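Local coordinates for 1-pyrroline-5-carboxylate dehydrogenase (Thermus thermophilus, PDB 1UZB), which probably oxidises 1-pyrroline-5-carboxylate, through its open-chain semialdehyde form, to glutamate with NAD+ as the cofactor, as a member of the aldehyde dehydrogenase family, at residues A[102-107]-A[224-229]; A[292-297]-A[325-330]. One frame throughout, in Å; residues are numbered along the deposited sequence.

In the fold
Contacts 1 and 2 lie on opposite sides of the chain's centre, and their nearest atoms are about 27 Å apart. They share no helix or strand. Contact 1 joins helix 95-111 to the end of helix 213-226. It is small and apolar. Its touching residues are mostly buried, yet two other subunits reach residues of its segments. Contact 2 pairs strands 293-297 and 325-331 inside a parallel part of a sheet. It is larger, and no other protein chain touches it. Main-chain hydrogen bonds hold it, with apolar side chains on both faces. Its polar end adds an arginine and two waters, which contact 1 lacks.

Contact 1: residues A[102-107]-A[224-229]; sequences LLKAAA and HEAGFP
A105 and A226 mark the closest backbone approach, with 5.2 Å between A105 CA and A226 CA. Segment 102-107 is helical throughout. Segment 224-229 holds the last turn of helix 213-226 and the chain that leaves it. The helix ends in a Schellman motif at G227. Its positive phi would press a side chain against the preceding carbonyl, so glycine suits the position. The chain then turns and brings F228 back to the same helix that A226 meets.

The contact is apolar. A105 CB and A226 CB meet at 4.0 Å, methyl to methyl. These two small side chains let the backbones come close. K104 adds the base of its chain. Its CG is turned away from its own backbone N (chi1 166°) and sits 4.0 Å from A226 CA. The chain then bends at chi2 and chi3 and leaves the contact. Its NZ is hydrogen-bonded to O of the C-terminal carboxylate of F516 of a neighbouring subunit.

F228 is touched on its rim. L102 CD1 lies in the ring plane, 4.0 Å from F228 CZ. A105 CB is also near that plane, 4.3 Å from F228 CE2. The first torsion of F228 (chi1 -79°) sets CG opposite its carbonyl carbon and points the ring at L102 and A105. L101 of helix 95-111 and V198 of helix 188-199 also touch F228.

Helix 213-226 follows strand 203-207 and leads to strand 233-235, which pair in parallel. It is therefore the crossover helix of a beta-alpha-beta unit. Close helix packing through alanines here joins helix 95-111 to the C-terminal end of that crossover, in what is probably the Rossmann-like NAD-binding domain of the aldehyde dehydrogenase fold.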
loop_
_atom_site.group_PDB
_atom_site.type_symbol
_atom_site.label_atom_id
_atom_site.label_comp_id
_atom_site.label_asym_id
_atom_site.label_seq_id
_atom_site.Cartn_x
_atom_site.Cartn_y
_atom_site.Cartn_z
ATOM N N LEU A 102 -5.862 -17.470 21.623
ATOM C CA LEU A 102 -7.266 -17.140 21.393
ATOM C C LEU A 102 -7.839 -18.033 20.297
ATOM O O LEU A 102 -8.935 -18.577 20.438
ATOM C CB LEU A 102 -7.436 -15.669 20.990
ATOM C CG LEU A 102 -7.815 -14.710 22.123
ATOM C CD1 LEU A 102 -6.649 -14.578 23.087
ATOM C CD2 LEU A 102 -8.208 -13.351 21.545
ATOM N N LEU A 103 -7.098 -18.195 19.205
ATOM C CA LEU A 103 -7.579 -19.034 18.115
ATOM C C LEU A 103 -7.847 -20.460 18.589
ATOM O O LEU A 103 -8.798 -21.100 18.141
ATOM C CB LEU A 103 -6.577 -19.026 16.961
ATOM C CG LEU A 103 -6.409 -17.677 16.254
ATOM C CD1 LEU A 103 -5.271 -17.775 15.253
ATOM C CD2 LEU A 103 -7.712 -17.276 15.565
ATOM N N LYS A 104 -7.013 -20.962 19.493
ATOM C CA LYS A 104 -7.225 -22.298 20.025
ATOM C C LYS A 104 -8.543 -22.317 20.799
ATOM O O LYS A 104 -9.346 -23.237 20.646
ATOM C CB LYS A 104 -6.060 -22.693 20.937
ATOM C CG LYS A 104 -6.331 -23.909 21.804
ATOM C CD LYS A 104 -6.671 -25.148 20.991
ATOM C CE LYS A 104 -5.446 -25.754 20.341
ATOM N NZ LYS A 104 -5.751 -27.096 19.746
ATOM N N ALA A 105 -8.764 -21.301 21.629
ATOM C CA ALA A 105 -10.000 -21.222 22.400
ATOM C C ALA A 105 -11.226 -21.182 21.487
ATOM O O ALA A 105 -12.251 -21.793 21.793
ATOM C CB ALA A 105 -9.979 -19.995 23.308
ATOM N N ALA A 106 -11.127 -20.466 20.370
ATOM C CA ALA A 106 -12.248 -20.380 19.442
ATOM C C ALA A 106 -12.549 -21.748 18.839
ATOM O O ALA A 106 -13.712 -22.110 18.663
ATOM C CB ALA A 106 -11.945 -19.376 18.340
ATOM N N ALA A 107 -11.501 -22.504 18.521
ATOM C CA ALA A 107 -11.682 -23.831 17.939
ATOM C C ALA A 107 -12.358 -24.752 18.946
ATOM O O ALA A 107 -13.222 -25.552 18.586
ATOM C CB ALA A 107 -10.337 -24.411 17.513
ATOM N N HIS A 224 -9.670 -22.871 30.236
ATOM C CA HIS A 224 -8.747 -23.759 30.926
ATOM C C HIS A 224 -8.150 -24.771 29.958
ATOM O O HIS A 224 -6.935 -24.966 29.921
ATOM C CB HIS A 224 -9.461 -24.500 32.062
ATOM C CG HIS A 224 -8.579 -25.458 32.803
ATOM N ND1 HIS A 224 -7.551 -25.046 33.622
ATOM C CD2 HIS A 224 -8.562 -26.812 32.829
ATOM C CE1 HIS A 224 -6.939 -26.105 34.123
ATOM N NE2 HIS A 224 -7.533 -27.189 33.657
ATOM N N GLU A 225 -9.003 -25.411 29.168
ATOM C CA GLU A 225 -8.526 -26.400 28.211
ATOM C C GLU A 225 -7.596 -25.774 27.172
ATOM O O GLU A 225 -6.613 -26.395 26.756
ATOM C CB GLU A 225 -9.707 -27.085 27.518
ATOM C CG GLU A 225 -9.284 -28.132 26.504
ATOM C CD GLU A 225 -10.440 -28.975 26.006
ATOM O OE1 GLU A 225 -10.233 -29.754 25.053
ATOM O OE2 GLU A 225 -11.547 -28.866 26.571
ATOM N N ALA A 226 -7.907 -24.548 26.757
ATOM C CA ALA A 226 -7.090 -23.843 25.770
ATOM C C ALA A 226 -5.670 -23.631 26.281
ATOM O O ALA A 226 -4.722 -23.596 25.503
ATOM C CB ALA A 226 -7.724 -22.499 25.422
ATOM N N GLY A 227 -5.534 -23.458 27.590
ATOM C CA GLY A 227 -4.212 -23.287 28.163
ATOM C C GLY A 227 -3.787 -21.898 28.593
ATOM O O GLY A 227 -2.591 -21.621 28.660
ATOM N N PHE A 228 -4.734 -21.009 28.868
ATOM C CA PHE A 228 -4.354 -19.679 29.333
ATOM C C PHE A 228 -3.554 -19.863 30.622
ATOM O O PHE A 228 -3.946 -20.633 31.498
ATOM C CB PHE A 228 -5.592 -18.823 29.604
ATOM C CG PHE A 228 -6.205 -18.236 28.364
ATOM C CD1 PHE A 228 -5.675 -17.087 27.789
ATOM C CD2 PHE A 228 -7.293 -18.850 27.752
ATOM C CE1 PHE A 228 -6.218 -16.556 26.623
ATOM C CE2 PHE A 228 -7.844 -18.326 26.583
ATOM C CZ PHE A 228 -7.305 -17.177 26.018
ATOM N N PRO A 229 -2.408 -19.177 30.742
ATOM C CA PRO A 229 -1.581 -19.299 31.947
ATOM C C PRO A 229 -2.352 -18.955 33.217
ATOM O O PRO A 229 -3.291 -18.159 33.193
ATOM C CB PRO A 229 -0.442 -18.319 31.684
ATOM C CG PRO A 229 -0.315 -18.352 30.185
ATOM C CD PRO A 229 -1.752 -18.327 29.731
#

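Contact 2: residues A[292-297]-A[325-330]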
loop_
_atom_site.group_PDB
_atom_site.type_symbol
_atom_site.label_atom_id
_atom_site.label_comp_id
_atom_site.label_asym_id
_atom_site.label_seq_id
_atom_site.Cartn_x
_atom_site.Cartn_y
_atom_site.Cartn_z
ATOM N N LYS A 292 -33.194 2.864 24.505
ATOM C CA LYS A 292 -34.643 2.920 24.300
ATOM C C LYS A 292 -34.708 3.102 22.792
ATOM O O LYS A 292 -34.948 4.195 22.274
ATOM C CB LYS A 292 -35.270 4.114 25.028
ATOM C CG LYS A 292 -36.798 4.073 25.031
ATOM C CD LYS A 292 -37.333 2.909 25.866
ATOM C CE LYS A 292 -38.840 2.766 25.701
ATOM N NZ LYS A 292 -39.408 1.705 26.585
ATOM N N ASN A 293 -34.489 1.992 22.100
ATOM C CA ASN A 293 -34.390 1.989 20.652
ATOM C C ASN A 293 -35.675 2.034 19.860
ATOM O O ASN A 293 -36.630 1.300 20.131
ATOM C CB ASN A 293 -33.561 0.785 20.224
ATOM C CG ASN A 293 -32.423 0.506 21.179
ATOM O OD1 ASN A 293 -31.582 1.368 21.445
ATOM N ND2 ASN A 293 -32.394 -0.705 21.707
ATOM N N ALA A 294 -35.664 2.884 18.839
ATOM C CA ALA A 294 -36.822 3.054 17.988
ATOM C C ALA A 294 -36.595 2.690 16.533
ATOM O O ALA A 294 -35.478 2.765 16.012
ATOM C CB ALA A 294 -37.304 4.498 18.060
ATOM N N ILE A 295 -37.680 2.274 15.895
ATOM C CA ILE A 295 -37.679 1.997 14.472
ATOM C C ILE A 295 -38.719 2.971 13.932
ATOM O O ILE A 295 -39.854 3.033 14.432
ATOM C CB ILE A 295 -38.138 0.569 14.117
ATOM C CG1 ILE A 295 -37.045 -0.438 14.497
ATOM C CG2 ILE A 295 -38.449 0.489 12.619
ATOM C CD1 ILE A 295 -37.432 -1.881 14.277
ATOM N N ILE A 296 -38.315 3.753 12.942
ATOM C CA ILE A 296 -39.191 4.713 12.289
ATOM C C ILE A 296 -39.657 4.097 10.983
ATOM O O ILE A 296 -38.863 3.487 10.271
ATOM C CB ILE A 296 -38.442 6.012 11.906
ATOM C CG1 ILE A 296 -37.983 6.763 13.158
ATOM C CG2 ILE A 296 -39.341 6.894 11.035
ATOM C CD1 ILE A 296 -37.066 7.938 12.858
ATOM N N VAL A 297 -40.938 4.245 10.668
ATOM C CA VAL A 297 -41.451 3.752 9.398
ATOM C C VAL A 297 -42.251 4.885 8.767
ATOM O O VAL A 297 -43.119 5.463 9.420
ATOM C CB VAL A 297 -42.385 2.532 9.550
ATOM C CG1 VAL A 297 -42.771 2.014 8.167
ATOM C CG2 VAL A 297 -41.704 1.437 10.348
ATOM N N ALA A 325 -36.068 -3.192 19.691
ATOM C CA ALA A 325 -36.957 -2.107 19.310
ATOM C C ALA A 325 -38.061 -2.041 20.363
ATOM O O ALA A 325 -38.908 -2.930 20.434
ATOM C CB ALA A 325 -37.564 -2.368 17.937
ATOM N N SER A 326 -38.030 -1.003 21.195
ATOM C CA SER A 326 -39.053 -0.824 22.219
ATOM C C SER A 326 -39.965 0.339 21.837
ATOM O O SER A 326 -40.971 0.600 22.501
ATOM C CB SER A 326 -38.420 -0.576 23.594
ATOM O OG SER A 326 -37.546 0.537 23.582
ATOM N N ARG A 327 -39.604 1.045 20.768
ATOM C CA ARG A 327 -40.408 2.154 20.274
ATOM C C ARG A 327 -40.613 1.982 18.775
ATOM O O ARG A 327 -39.677 1.636 18.049
ATOM C CB ARG A 327 -39.726 3.503 20.534
ATOM C CG ARG A 327 -39.533 3.856 22.002
ATOM C CD ARG A 327 -38.978 5.269 22.145
ATOM N NE ARG A 327 -37.658 5.390 21.533
ATOM C CZ ARG A 327 -37.148 6.525 21.064
ATOM N NH1 ARG A 327 -35.935 6.527 20.524
ATOM N NH2 ARG A 327 -37.850 7.653 21.119
ATOM N N LEU A 328 -41.845 2.194 18.323
ATOM C CA LEU A 328 -42.182 2.119 16.904
ATOM C C LEU A 328 -42.775 3.484 16.583
ATOM O O LEU A 328 -43.855 3.824 17.061
ATOM C CB LEU A 328 -43.207 1.013 16.634
ATOM C CG LEU A 328 -43.675 0.924 15.179
ATOM C CD1 LEU A 328 -42.487 0.670 14.255
ATOM C CD2 LEU A 328 -44.698 -0.185 15.045
ATOM N N ILE A 329 -42.041 4.276 15.807
ATOM C CA ILE A 329 -42.466 5.625 15.442
ATOM C C ILE A 329 -43.007 5.599 14.023
ATOM O O ILE A 329 -42.268 5.367 13.068
ATOM C CB ILE A 329 -41.279 6.606 15.544
ATOM C CG1 ILE A 329 -40.709 6.578 16.966
ATOM C CG2 ILE A 329 -41.725 8.017 15.191
ATOM C CD1 ILE A 329 -39.387 7.302 17.111
ATOM N N LEU A 330 -44.306 5.837 13.891
ATOM C CA LEU A 330 -44.959 5.801 12.591
ATOM C C LEU A 330 -45.474 7.156 12.138
ATOM O O LEU A 330 -46.168 7.839 12.891
ATOM C CB LEU A 330 -46.135 4.820 12.637
ATOM C CG LEU A 330 -45.806 3.409 13.139
ATOM C CD1 LEU A 330 -47.076 2.578 13.290
ATOM C CD2 LEU A 330 -44.843 2.746 12.167
HETATM O O HOH W 1 -41.669 0.148 25.153
HETATM O O HOH W 2 -34.905 -0.500 23.503
#
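A294 pairs with R327, I295 with L328, I296 with I329 and V297 with L330 in parallel register. The strands belong to a beta-alpha-beta unit whose connecting helix is 303-315. Their axes approach to 4.6 Å and make an angle of 24°.

The tight part is the run from A294 to V297. I295 N bonds to R327 O, and V297 N to I329 O. Between them, I329 N gives a fairly straight bond to I295 O (2.9 Å, 163° at the hydrogen). On the face of I295, L328 packs under V310 of the connecting helix. V297 and L330 lie side by side there, with V297 CB 3.6 Å from L330 CD2. On the other face, I329 CD1 meets A294 CB at 3.6 Å, and helix 431-439 covers I296 and I329.

R327 extends the packing on that second face. Its chain bends at chi3 (-63°). A294 CB lies against one face of the guanidinium, toward its rim, 3.5 Å from R327 NH1. R327 NE and NH1 both make weak bonds to K292 O. NH1 and NH2 also bond the carbonyls of A438 and V437, at the end of helix 431-439. A leucine in place of R327 would probably take this donor from both carbonyls and lose the polar tie between strand and helix end.

The end at K292, N293 and S326 is wetter and less regular. N293 O still holds it, taking two donors, S326 N and R327 N. S326 is partly exposed, and K292 runs past it. Water 1 joins K292 NZ to S326 O. K292 NZ also reaches the carbonyls of E416 and I413. Water 2 bridges the segments: it accepts from N293 N and is hydrogen-bonded to S326 OG, 2.8 Å away.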